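Local atomic coordinates of 2-pyrone-4,6-dicarboxylic acid hydrolase, putative (Pseudomonas putida, PDB entry 2FFI), a protein that probably acts as a 2-pyrone-4,6-dicarboxylate lactonase, a hydrolase of the amidohydrolase family built on a TIM barrel, although its function has not been firmly established. Residues H20-G25 with Y38-G43; G57-P62 with G81-V86; L111-Q116 with L142-A147; D166-P171 with V196-I201. All blocks are in the same frame, centred on the assembly; numbering follows the deposited sequence.

Contact 1 (H20-G25 with Y38-G43); sequences HVFSRG and YDAPLG. With PO4 (phosphate ion), chain C.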
loop_
_atom_site.group_PDB
_atom_site.type_symbol
_atom_site.label_atom_id
_atom_site.label_comp_id
_atom_site.label_asym_id
_atom_site.label_seq_id
_atom_site.Cartn_x
_atom_site.Cartn_y
_atom_site.Cartn_z
ATOM N N HIS A 20 7.569 4.076 -2.720
ATOM C CA HIS A 20 8.281 4.999 -1.848
ATOM C C HIS A 20 9.296 5.861 -2.596
ATOM O O HIS A 20 9.829 5.442 -3.617
ATOM C CB HIS A 20 9.030 4.209 -0.765
ATOM C CG HIS A 20 8.172 3.252 -0.011
ATOM N ND1 HIS A 20 7.143 3.671 0.807
ATOM C CD2 HIS A 20 8.138 1.898 0.005
ATOM C CE1 HIS A 20 6.508 2.617 1.282
ATOM N NE2 HIS A 20 7.091 1.529 0.809
ATOM N N VAL A 21 9.553 7.062 -2.084
ATOM C CA VAL A 21 10.557 7.944 -2.661
ATOM C C VAL A 21 11.278 8.612 -1.493
ATOM O O VAL A 21 10.677 8.863 -0.453
ATOM C CB VAL A 21 9.952 9.040 -3.639
ATOM C CG1 VAL A 21 9.266 8.369 -4.810
ATOM C CG2 VAL A 21 8.993 9.989 -2.901
ATOM N N PHE A 22 12.575 8.859 -1.656
ATOM C CA PHE A 22 13.382 9.506 -0.617
ATOM C C PHE A 22 14.751 9.798 -1.194
ATOM O O PHE A 22 15.264 9.007 -1.957
ATOM C CB PHE A 22 13.470 8.616 0.644
ATOM C CG PHE A 22 13.750 7.164 0.358
ATOM C CD1 PHE A 22 15.051 6.710 0.174
ATOM C CD2 PHE A 22 12.707 6.247 0.298
ATOM C CE1 PHE A 22 15.311 5.367 -0.059
ATOM C CE2 PHE A 22 12.958 4.897 0.063
ATOM C CZ PHE A 22 14.268 4.460 -0.113
ATOM N N SER A 23 15.327 10.944 -0.841
ATOM C CA SER A 23 16.630 11.342 -1.363
ATOM C C SER A 23 17.806 10.944 -0.469
ATOM O O SER A 23 17.767 11.132 0.745
ATOM C CB SER A 23 16.651 12.853 -1.594
ATOM O OG SER A 23 17.869 13.258 -2.188
ATOM N N ARG A 24 18.847 10.388 -1.087
ATOM C CA ARG A 24 20.049 9.955 -0.376
ATOM C C ARG A 24 20.752 11.164 0.243
ATOM O O ARG A 24 21.357 11.069 1.316
ATOM C CB ARG A 24 20.982 9.209 -1.349
ATOM C CG ARG A 24 22.377 8.870 -0.826
ATOM C CD ARG A 24 23.151 8.025 -1.845
ATOM N NE ARG A 24 24.599 8.032 -1.629
ATOM C CZ ARG A 24 25.213 7.588 -0.533
ATOM N NH1 ARG A 24 24.506 7.092 0.472
ATOM N NH2 ARG A 24 26.538 7.643 -0.441
ATOM N N GLY A 25 20.667 12.300 -0.441
ATOM C CA GLY A 25 21.274 13.514 0.078
ATOM C C GLY A 25 20.521 13.991 1.312
ATOM O O GLY A 25 21.114 14.575 2.225
ATOM N N TYR A 38 20.706 4.051 -0.750
ATOM C CA TYR A 38 20.597 4.493 -2.128
ATOM C C TYR A 38 19.582 5.624 -2.194
ATOM O O TYR A 38 18.934 5.964 -1.198
ATOM C CB TYR A 38 20.165 3.341 -3.027
ATOM C CG TYR A 38 18.915 2.667 -2.553
ATOM C CD1 TYR A 38 17.659 3.148 -2.916
ATOM C CD2 TYR A 38 18.984 1.560 -1.713
ATOM C CE1 TYR A 38 16.497 2.541 -2.452
ATOM C CE2 TYR A 38 17.834 0.945 -1.240
ATOM C CZ TYR A 38 16.594 1.440 -1.612
ATOM O OH TYR A 38 15.459 0.839 -1.132
ATOM N N ASP A 39 19.445 6.204 -3.378
ATOM C CA ASP A 39 18.543 7.323 -3.575
ATOM C C ASP A 39 17.348 6.937 -4.436
ATOM O O ASP A 39 17.506 6.314 -5.486
ATOM C CB ASP A 39 19.322 8.478 -4.213
ATOM C CG ASP A 39 18.590 9.797 -4.123
ATOM O OD1 ASP A 39 19.209 10.851 -4.396
ATOM O OD2 ASP A 39 17.389 9.776 -3.783
ATOM N N ALA A 40 16.152 7.307 -3.983
ATOM C CA ALA A 40 14.913 7.000 -4.706
ATOM C C ALA A 40 14.163 8.292 -5.009
ATOM O O ALA A 40 13.030 8.483 -4.576
ATOM C CB ALA A 40 14.037 6.063 -3.872
ATOM N N PRO A 41 14.788 9.195 -5.779
ATOM C CA PRO A 41 14.151 10.470 -6.120
ATOM C C PRO A 41 12.866 10.320 -6.945
ATOM O O PRO A 41 12.643 9.303 -7.603
ATOM C CB PRO A 41 15.255 11.207 -6.873
ATOM C CG PRO A 41 15.942 10.107 -7.605
ATOM C CD PRO A 41 16.028 9.005 -6.556
ATOM N N LEU A 42 12.028 11.346 -6.906
ATOM C CA LEU A 42 10.773 11.317 -7.631
ATOM C C LEU A 42 11.063 11.008 -9.103
ATOM O O LEU A 42 10.433 10.145 -9.710
ATOM C CB LEU A 42 10.063 12.668 -7.502
ATOM C CG LEU A 42 8.576 12.728 -7.172
ATOM C CD1 LEU A 42 8.091 14.104 -7.544
ATOM C CD2 LEU A 42 7.788 11.680 -7.926
ATOM N N GLY A 43 12.035 11.708 -9.665
ATOM C CA GLY A 43 12.374 11.496 -11.059
ATOM C C GLY A 43 12.569 10.034 -11.428
ATOM O O GLY A 43 12.042 9.550 -12.440
HETATM P P PO4 C . 6.959 -1.525 2.314
HETATM O O1 PO4 C . 6.326 -0.260 2.764
HETATM O O2 PO4 C . 7.462 -2.280 3.489
HETATM O O3 PO4 C . 5.959 -2.351 1.598
HETATM O O4 PO4 C . 8.092 -1.208 1.410
#
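Phe22 and Ala40 tie two loops together through a single antiparallel bridge, a hydrogen-bonded pair on the outer part of a TIM-barrel amidohydrolase. Ala40 N donates to Phe22 O at 2.8 Å, and in return Phe22 N donates to Ala40 O at 3.0 Å. The bridge sets the methyl of Ala40 over the centre of the Phe22 ring, a CH-pi contact with CB 4.0 Å from the centroid. Chi1 of 45° puts CG of Phe22 between its own backbone N and carbonyl carbon. At the far end of the ring, CZ of Phe22 meets CE1 of Tyr38 at 3.8 Å, the two ring planes inclined at 46°. The hydroxyl of Tyr38 is bonded to Glu243. His20 belongs, with His18, to the His-X-His signature that follows the first barrel strand in amidohydrolases and supplies metal ligands in many of them. Here NE2 of His20 makes weak bonds to phosphate O1 and O4, the nearer being O1 at 2.8 Å, while ND1 is bonded to Val60 O. An alanine here would probably leave the phosphate without these two bonds and Val60 O without its imidazole partner. Farther along, CB of Arg24 packs on CB of Asp39 at 3.4 Å, and Ser23 OG caps the following helix through a weak bond from Gly25 N.

Contact 2 (G57-P62 with G81-V86); sequences GVLVQP and GQLRGV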
loop_
_atom_site.group_PDB
_atom_site.type_symbol
_atom_site.label_atom_id
_atom_site.label_comp_id
_atom_site.label_asym_id
_atom_site.label_seq_id
_atom_site.Cartn_x
_atom_site.Cartn_y
_atom_site.Cartn_z
ATOM N N GLY A 57 0.555 7.232 -9.783
ATOM C CA GLY A 57 1.051 6.391 -8.708
ATOM C C GLY A 57 0.705 6.938 -7.340
ATOM O O GLY A 57 0.287 8.085 -7.215
ATOM N N VAL A 58 0.878 6.101 -6.321
ATOM C CA VAL A 58 0.601 6.442 -4.938
ATOM C C VAL A 58 1.881 6.380 -4.106
ATOM O O VAL A 58 2.483 5.314 -3.945
ATOM C CB VAL A 58 -0.399 5.463 -4.340
ATOM C CG1 VAL A 58 -0.702 5.846 -2.907
ATOM C CG2 VAL A 58 -1.654 5.449 -5.186
ATOM N N LEU A 59 2.306 7.520 -3.576
ATOM C CA LEU A 59 3.509 7.559 -2.747
ATOM C C LEU A 59 3.138 7.186 -1.323
ATOM O O LEU A 59 2.344 7.847 -0.689
ATOM C CB LEU A 59 4.123 8.965 -2.748
ATOM C CG LEU A 59 4.588 9.558 -4.085
ATOM C CD1 LEU A 59 5.159 10.946 -3.883
ATOM C CD2 LEU A 59 5.630 8.625 -4.710
ATOM N N VAL A 60 3.693 6.108 -0.812
ATOM C CA VAL A 60 3.384 5.762 0.553
ATOM C C VAL A 60 4.568 6.210 1.388
ATOM O O VAL A 60 5.715 6.190 0.932
ATOM C CB VAL A 60 3.143 4.252 0.717
ATOM C CG1 VAL A 60 3.055 3.897 2.175
ATOM C CG2 VAL A 60 1.848 3.859 0.006
ATOM N N GLN A 61 4.283 6.661 2.597
ATOM C CA GLN A 61 5.339 7.107 3.491
ATOM C C GLN A 61 6.257 5.923 3.825
ATOM O O GLN A 61 5.785 4.850 4.216
ATOM C CB GLN A 61 4.729 7.685 4.778
ATOM C CG GLN A 61 5.741 7.993 5.868
ATOM C CD GLN A 61 6.663 9.132 5.505
ATOM O OE1 GLN A 61 6.901 9.414 4.324
ATOM N NE2 GLN A 61 7.207 9.792 6.525
ATOM N N PRO A 62 7.576 6.094 3.643
ATOM C CA PRO A 62 8.512 5.008 3.946
ATOM C C PRO A 62 8.719 4.928 5.470
ATOM O O PRO A 62 8.929 5.950 6.121
ATOM C CB PRO A 62 9.771 5.419 3.178
ATOM C CG PRO A 62 9.707 6.906 3.182
ATOM C CD PRO A 62 8.254 7.232 2.991
ATOM N N GLY A 81 -1.679 16.112 -9.371
ATOM C CA GLY A 81 -2.635 15.244 -10.021
ATOM C C GLY A 81 -2.095 13.865 -10.316
ATOM O O GLY A 81 -2.807 12.872 -10.161
ATOM N N GLN A 82 -0.830 13.790 -10.718
ATOM C CA GLN A 82 -0.206 12.509 -11.063
ATOM C C GLN A 82 -0.052 11.510 -9.919
ATOM O O GLN A 82 -0.036 10.306 -10.146
ATOM C CB GLN A 82 1.163 12.758 -11.722
ATOM C CG GLN A 82 1.867 11.486 -12.203
ATOM C CD GLN A 82 2.916 11.741 -13.287
ATOM O OE1 GLN A 82 3.725 12.668 -13.175
ATOM N NE2 GLN A 82 2.919 10.902 -14.332
ATOM N N LEU A 83 0.032 12.001 -8.690
ATOM C CA LEU A 83 0.214 11.114 -7.557
ATOM C C LEU A 83 -0.744 11.405 -6.426
ATOM O O LEU A 83 -1.338 12.481 -6.380
ATOM C CB LEU A 83 1.638 11.247 -7.028
ATOM C CG LEU A 83 2.766 10.956 -8.013
ATOM C CD1 LEU A 83 4.119 11.315 -7.402
ATOM C CD2 LEU A 83 2.703 9.484 -8.411
ATOM N N ARG A 84 -0.887 10.452 -5.507
ATOM C CA ARG A 84 -1.752 10.663 -4.353
ATOM C C ARG A 84 -0.986 10.407 -3.068
ATOM O O ARG A 84 -0.852 11.292 -2.224
ATOM C CB ARG A 84 -2.991 9.775 -4.406
ATOM C CG ARG A 84 -4.001 10.216 -5.448
ATOM C CD ARG A 84 -4.506 11.634 -5.208
ATOM N NE ARG A 84 -5.476 11.972 -6.235
ATOM C CZ ARG A 84 -5.259 12.846 -7.209
ATOM N NH1 ARG A 84 -6.207 13.082 -8.112
ATOM N NH2 ARG A 84 -4.109 13.504 -7.262
ATOM N N GLY A 85 -0.471 9.201 -2.910
ATOM C CA GLY A 85 0.283 8.915 -1.704
ATOM C C GLY A 85 -0.419 8.971 -0.348
ATOM O O GLY A 85 -1.324 9.779 -0.119
ATOM N N VAL A 86 0.035 8.094 0.553
ATOM C CA VAL A 86 -0.480 7.966 1.909
ATOM C C VAL A 86 0.627 8.348 2.891
ATOM O O VAL A 86 1.810 8.184 2.584
ATOM C CB VAL A 86 -0.933 6.519 2.192
ATOM C CG1 VAL A 86 -1.656 5.951 0.983
ATOM C CG2 VAL A 86 0.239 5.662 2.562
#
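Val60 and Val86 run alongside each other in the same direction on two neighbouring backbone runs of the TIM barrel. The runs 57-61 and 82-86 head in similar directions, 30° apart, as consecutive parallel barrel strands do, and their backbones are bridged at Gly57 with Leu83 and at Val60 with Val86. At the first bridge Gly57 N donates to Gln82 O at 3.2 Å and Arg84 N donates to Gly57 O at 3.1 Å. The valines and the leucines form two separate groups of contacts. In Val60 CG1 is anti to the backbone N (chi1 171°), and both of its methyls meet CG2 of Val86; the two valines also touch Glu141 of strand 139-142. CG1 of Val86 reaches CG1 of Val58 at 4.0 Å, and the same Val58 methyl rests over the backbone of Gly85, whose positive phi suits glycine. In Leu59 and Leu83, which cross, CG is anti to the carbonyl carbon, beside the backbone N. CD1 of Leu59 lies 3.7 Å from CD1 of Leu83. This leucine pair packs against helices 42-51 and 70-78, which flank the barrel. The side chain of Gln61 turns at chi2 away from the 81-86 segment, and its NE2 is bonded to Gly66 O and Asp68 O. Its backbone stays in the pairing: Gln61 N donates to Val86 O at 2.9 Å.

Contact 3 (L111-Q116 with L142-A147); sequences LNLMGQ and LHRQVA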
loop_
_atom_site.group_PDB
_atom_site.type_symbol
_atom_site.label_atom_id
_atom_site.label_comp_id
_atom_site.label_asym_id
_atom_site.label_seq_id
_atom_site.Cartn_x
_atom_site.Cartn_y
_atom_site.Cartn_z
ATOM N N LEU A 111 -0.483 2.818 9.309
ATOM C CA LEU A 111 -0.003 2.618 10.667
ATOM C C LEU A 111 1.380 1.973 10.554
ATOM O O LEU A 111 2.332 2.378 11.248
ATOM C CB LEU A 111 -0.959 1.689 11.417
ATOM C CG LEU A 111 -2.415 2.157 11.471
ATOM C CD1 LEU A 111 -3.230 1.147 12.209
ATOM C CD2 LEU A 111 -2.503 3.514 12.146
ATOM N N ASN A 112 1.463 0.972 9.667
ATOM C CA ASN A 112 2.684 0.205 9.378
ATOM C C ASN A 112 3.375 -0.377 10.613
ATOM O O ASN A 112 4.305 0.223 11.150
ATOM C CB ASN A 112 3.682 1.064 8.596
ATOM C CG ASN A 112 4.987 0.331 8.299
ATOM O OD1 ASN A 112 5.041 -0.587 7.473
ATOM N ND2 ASN A 112 6.051 0.741 8.978
ATOM N N LEU A 113 2.927 -1.551 11.053
ATOM C CA LEU A 113 3.506 -2.193 12.233
ATOM C C LEU A 113 4.712 -3.066 11.859
ATOM O O LEU A 113 5.852 -2.731 12.188
ATOM C CB LEU A 113 2.439 -3.026 12.941
ATOM C CG LEU A 113 1.093 -2.346 13.202
ATOM C CD1 LEU A 113 1.304 -0.908 13.685
ATOM C CD2 LEU A 113 0.268 -2.358 11.940
HETATM N N MSE A 114 4.444 -4.180 11.180
HETATM C CA MSE A 114 5.465 -5.119 10.699
HETATM C C MSE A 114 6.801 -5.026 11.418
HETATM O O MSE A 114 7.663 -4.241 11.029
HETATM C CB MSE A 114 5.701 -4.897 9.207
HETATM C CG MSE A 114 6.362 -6.060 8.497
HETATM SE SE MSE A 114 5.370 -7.565 8.579
HETATM C CE MSE A 114 6.477 -8.623 9.450
ATOM N N GLY A 115 6.981 -5.846 12.451
ATOM C CA GLY A 115 8.214 -5.803 13.220
ATOM C C GLY A 115 8.109 -4.787 14.346
ATOM O O GLY A 115 9.111 -4.390 14.937
ATOM N N GLN A 116 6.878 -4.364 14.621
ATOM C CA GLN A 116 6.581 -3.409 15.678
ATOM C C GLN A 116 5.632 -4.060 16.674
ATOM O O GLN A 116 5.037 -5.105 16.392
ATOM C CB GLN A 116 5.920 -2.154 15.097
ATOM C CG GLN A 116 6.883 -1.115 14.553
ATOM C CD GLN A 116 7.502 -0.243 15.648
ATOM O OE1 GLN A 116 8.458 0.499 15.394
ATOM N NE2 GLN A 116 6.952 -0.317 16.864
ATOM N N LEU A 142 -2.871 -1.204 6.324
ATOM C CA LEU A 142 -2.287 -2.153 7.256
ATOM C C LEU A 142 -1.120 -2.908 6.627
ATOM O O LEU A 142 -1.087 -3.137 5.420
ATOM C CB LEU A 142 -3.346 -3.149 7.733
ATOM C CG LEU A 142 -4.068 -2.873 9.054
ATOM C CD1 LEU A 142 -3.905 -1.434 9.477
ATOM C CD2 LEU A 142 -5.527 -3.248 8.900
ATOM N N HIS A 143 -0.158 -3.276 7.460
ATOM C CA HIS A 143 1.001 -4.010 7.013
ATOM C C HIS A 143 1.518 -4.861 8.171
ATOM O O HIS A 143 2.219 -4.357 9.044
ATOM C CB HIS A 143 2.066 -3.030 6.549
ATOM C CG HIS A 143 3.307 -3.694 6.044
ATOM N ND1 HIS A 143 3.308 -4.964 5.509
ATOM C CD2 HIS A 143 4.588 -3.260 5.981
ATOM C CE1 HIS A 143 4.537 -5.287 5.138
ATOM N NE2 HIS A 143 5.331 -4.267 5.415
ATOM N N ARG A 144 1.154 -6.140 8.191
ATOM C CA ARG A 144 1.600 -7.032 9.256
ATOM C C ARG A 144 1.315 -8.488 8.899
ATOM O O ARG A 144 0.584 -8.748 7.947
ATOM C CB ARG A 144 0.911 -6.662 10.572
ATOM C CG ARG A 144 1.736 -7.014 11.803
ATOM C CD ARG A 144 1.061 -6.548 13.078
ATOM N NE ARG A 144 2.017 -6.355 14.172
ATOM C CZ ARG A 144 2.693 -7.334 14.762
ATOM N NH1 ARG A 144 2.527 -8.594 14.374
ATOM N NH2 ARG A 144 3.533 -7.046 15.743
ATOM N N GLN A 145 1.879 -9.439 9.648
ATOM C CA GLN A 145 1.657 -10.857 9.332
ATOM C C GLN A 145 0.177 -11.124 9.168
ATOM O O GLN A 145 -0.619 -10.599 9.937
ATOM C CB GLN A 145 2.156 -11.794 10.437
ATOM C CG GLN A 145 3.547 -11.558 10.956
ATOM C CD GLN A 145 3.547 -10.602 12.106
ATOM O OE1 GLN A 145 3.621 -9.392 11.926
ATOM N NE2 GLN A 145 3.436 -11.141 13.306
ATOM N N VAL A 146 -0.192 -11.968 8.210
ATOM C CA VAL A 146 -1.606 -12.260 7.999
ATOM C C VAL A 146 -2.268 -12.704 9.288
ATOM O O VAL A 146 -3.465 -12.494 9.474
ATOM C CB VAL A 146 -1.837 -13.377 6.972
ATOM C CG1 VAL A 146 -1.431 -14.720 7.549
ATOM C CG2 VAL A 146 -3.299 -13.405 6.584
ATOM N N ALA A 147 -1.480 -13.314 10.174
ATOM C CA ALA A 147 -1.988 -13.818 11.444
ATOM C C ALA A 147 -2.660 -12.739 12.276
ATOM O O ALA A 147 -3.647 -13.014 12.959
ATOM C CB ALA A 147 -0.866 -14.463 12.234
#
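Arg144 and Gln116 supply one of the two hydrogen bonds of this contact, with NH2 of Arg144 donating to the backbone O of Gln116; its short modelled length of 2.5 Å should not be over-read at this resolution. The donor lies close to the continuation of that carbonyl bond (C=O...N angle 172°), and the oxygen sits near the edge of the guanidinium, tilted 20° from its plane. The Arg144 chain is extended from CG to NE and passes CB of Leu113, which lies 3.6 Å from NE. Its other terminal nitrogen, NH1, forms a salt bridge with Asp148. An alanine in place of Arg144 would probably leave Gln116 O and the carboxylate of Asp148 without these mates. The second bond, from Met114 N to His143 O at 3.1 Å, is weak. Ring contacts centre on His143. Met114, present as selenomethionine, covers one face: CB lies 3.9 Å from the ring centroid in a CH-pi contact, and SE stands over the same ring at 4.6 Å, a selenium counterpart of the Met-aromatic interaction. At the ring edge, OD1 of Asn112 comes within 3.1 Å of CD2 of His143, with amide and ring planes 29° apart. The apolar part is a pair of leucines lying side by side, CD1 of Leu111 against CD1 of Leu142 at 3.8 Å. His143 also meets His167 edge-to-face and approaches the bound phosphate to about 3 Å between nearest atoms. Loops that follow adjacent parallel strands, here 108-110 and 139-142, and gather around a pocket in this way are characteristic of the active-site end of a TIM barrel.

Contact 4 (D166-P171 with V196-I201); sequences DHFGRP and VKVSGI. With PO4 (phosphate ion), chain C.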
loop_
_atom_site.group_PDB
_atom_site.type_symbol
_atom_site.label_atom_id
_atom_site.label_comp_id
_atom_site.label_asym_id
_atom_site.label_seq_id
_atom_site.Cartn_x
_atom_site.Cartn_y
_atom_site.Cartn_z
ATOM N N ASP A 166 -1.886 -4.588 3.038
ATOM C CA ASP A 166 -0.670 -4.655 2.220
ATOM C C ASP A 166 -0.139 -6.043 1.892
ATOM O O ASP A 166 -0.170 -6.948 2.721
ATOM C CB ASP A 166 0.468 -3.885 2.889
ATOM C CG ASP A 166 0.231 -2.389 2.926
ATOM O OD1 ASP A 166 1.111 -1.683 3.468
ATOM O OD2 ASP A 166 -0.817 -1.914 2.423
ATOM N N HIS A 167 0.367 -6.183 0.670
ATOM C CA HIS A 167 0.958 -7.417 0.172
ATOM C C HIS A 167 0.213 -8.690 0.504
ATOM O O HIS A 167 0.689 -9.495 1.291
ATOM C CB HIS A 167 2.385 -7.559 0.687
ATOM C CG HIS A 167 3.183 -6.299 0.616
ATOM N ND1 HIS A 167 3.096 -5.427 -0.443
ATOM C CD2 HIS A 167 4.094 -5.770 1.466
ATOM C CE1 HIS A 167 3.918 -4.412 -0.244
ATOM N NE2 HIS A 167 4.535 -4.597 0.908
ATOM N N PHE A 168 -0.950 -8.883 -0.094
ATOM C CA PHE A 168 -1.711 -10.110 0.133
ATOM C C PHE A 168 -1.994 -10.368 1.607
ATOM O O PHE A 168 -2.540 -11.411 1.978
ATOM C CB PHE A 168 -0.934 -11.296 -0.425
ATOM C CG PHE A 168 -0.749 -11.260 -1.914
ATOM C CD1 PHE A 168 -1.701 -11.822 -2.756
ATOM C CD2 PHE A 168 0.405 -10.718 -2.475
ATOM C CE1 PHE A 168 -1.503 -11.853 -4.123
ATOM C CE2 PHE A 168 0.608 -10.745 -3.851
ATOM C CZ PHE A 168 -0.347 -11.320 -4.676
ATOM N N GLY A 169 -1.637 -9.418 2.452
ATOM C CA GLY A 169 -1.859 -9.624 3.863
ATOM C C GLY A 169 -0.591 -10.170 4.482
ATOM O O GLY A 169 -0.579 -10.564 5.649
ATOM N N ARG A 170 0.480 -10.185 3.693
ATOM C CA ARG A 170 1.776 -10.666 4.150
ATOM C C ARG A 170 1.649 -12.064 4.749
ATOM O O ARG A 170 2.021 -12.300 5.893
ATOM C CB ARG A 170 2.340 -9.708 5.192
ATOM C CG ARG A 170 3.846 -9.544 5.173
ATOM C CD ARG A 170 4.301 -8.621 4.054
ATOM N NE ARG A 170 5.626 -8.057 4.299
ATOM C CZ ARG A 170 6.735 -8.775 4.444
ATOM N NH1 ARG A 170 7.909 -8.173 4.663
ATOM N NH2 ARG A 170 6.668 -10.097 4.369
ATOM N N PRO A 171 1.088 -13.008 3.990
ATOM C CA PRO A 171 0.937 -14.372 4.488
ATOM C C PRO A 171 2.243 -15.110 4.209
ATOM O O PRO A 171 3.211 -14.507 3.728
ATOM C CB PRO A 171 -0.228 -14.905 3.653
ATOM C CG PRO A 171 0.056 -14.295 2.319
ATOM C CD PRO A 171 0.439 -12.861 2.677
ATOM N N VAL A 196 -7.549 -5.022 -0.439
ATOM C CA VAL A 196 -6.357 -5.808 -0.288
ATOM C C VAL A 196 -5.444 -5.542 -1.477
ATOM O O VAL A 196 -5.869 -5.596 -2.635
ATOM C CB VAL A 196 -6.703 -7.297 -0.204
ATOM C CG1 VAL A 196 -7.622 -7.661 -1.345
ATOM C CG2 VAL A 196 -5.425 -8.127 -0.241
ATOM N N LYS A 197 -4.187 -5.233 -1.175
ATOM C CA LYS A 197 -3.198 -4.951 -2.203
ATOM C C LYS A 197 -2.403 -6.186 -2.594
ATOM O O LYS A 197 -1.886 -6.912 -1.742
ATOM C CB LYS A 197 -2.226 -3.855 -1.746
ATOM C CG LYS A 197 -2.665 -2.459 -2.111
ATOM C CD LYS A 197 -1.529 -1.439 -2.052
ATOM C CE LYS A 197 -1.498 -0.689 -0.729
ATOM N NZ LYS A 197 -0.883 0.667 -0.843
ATOM N N VAL A 198 -2.335 -6.424 -3.899
ATOM C CA VAL A 198 -1.581 -7.539 -4.445
ATOM C C VAL A 198 -0.263 -6.924 -4.943
ATOM O O VAL A 198 -0.175 -6.373 -6.036
ATOM C CB VAL A 198 -2.377 -8.236 -5.585
ATOM C CG1 VAL A 198 -3.305 -7.253 -6.264
ATOM C CG2 VAL A 198 -1.416 -8.852 -6.598
ATOM N N SER A 199 0.752 -7.000 -4.095
ATOM C CA SER A 199 2.056 -6.426 -4.386
ATOM C C SER A 199 3.185 -7.071 -3.589
ATOM O O SER A 199 2.966 -7.716 -2.561
ATOM C CB SER A 199 2.041 -4.911 -4.102
ATOM O OG SER A 199 1.704 -4.616 -2.749
ATOM N N GLY A 200 4.401 -6.868 -4.074
ATOM C CA GLY A 200 5.567 -7.414 -3.410
ATOM C C GLY A 200 5.438 -8.877 -3.088
ATOM O O GLY A 200 5.532 -9.262 -1.928
ATOM N N ILE A 201 5.231 -9.712 -4.097
ATOM C CA ILE A 201 5.109 -11.125 -3.781
ATOM C C ILE A 201 6.465 -11.604 -3.259
ATOM O O ILE A 201 6.534 -12.570 -2.510
ATOM C CB ILE A 201 4.687 -11.998 -4.998
ATOM C CG1 ILE A 201 5.900 -12.271 -5.878
ATOM C CG2 ILE A 201 3.579 -11.316 -5.768
ATOM C CD1 ILE A 201 5.763 -13.555 -6.675
HETATM P P PO4 C . 6.959 -1.525 2.314
HETATM O O1 PO4 C . 6.326 -0.260 2.764
HETATM O O2 PO4 C . 7.462 -2.280 3.489
HETATM O O3 PO4 C . 5.959 -2.351 1.598
HETATM O O4 PO4 C . 8.092 -1.208 1.410
#
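His167, which meets Ser199 across the contact, has its ring gripped through both nitrogens, one by the protein and one by a bound ion. ND1 shares a hydrogen bond of 2.8 Å with Ser199 OG, and NE2 donates to O3 of the phosphate at 2.7 Å, both partners lying near the ring plane. CB of Asp166 covers one face of that imidazole. Phe168 N donates to Lys197 O at 2.7 Å in an almost straight bond (177° at the hydrogen). The Phe168 ring lies with one face over Val198, whose CA is 4.0 Å from the centroid and offset toward the rim, while CE2 touches CG2 of Ile201 at 3.6 Å. Ala218 of helix 208-225 also touches this phenylalanine. Asp166 and Lys197 run side by side, OD2 to CE 3.4 Å, but each charge is paired with another residue: OD1 of Asp166 with Arg110 and NZ of Lys197 with Glu141. Such a cluster of charged and histidine side chains at the ends of neighbouring parallel strands, 163-165 and 194-199, around a bound anion is consistent with the active-site pocket expected at this end of a TIM barrel.

In the fold
The four contacts follow one another along the chain, each closing before the next opens, as strand-then-helix units of a TIM barrel succeed each other. Contact 1 lies outermost, its centre about 18 Å from that of the chain; contacts 2 and 4 lie at about 9 and 8 Å. Contacts 1 and 2, centres 14 Å apart, touch through a probable His20-Val60 hydrogen bond and leucine and valine packing. Contacts 3 and 4, 11 Å apart, are joined by probable backbone bonds from Asp166 to Leu142 and from Val146 to Arg170, and lie at or just after neighbouring strands of the five-stranded parallel sheet. Contacts 1 and 4, with centres 23 Å apart, both reach the phosphate, probably from the crystallisation liquor, which is consistent with a shared pocket.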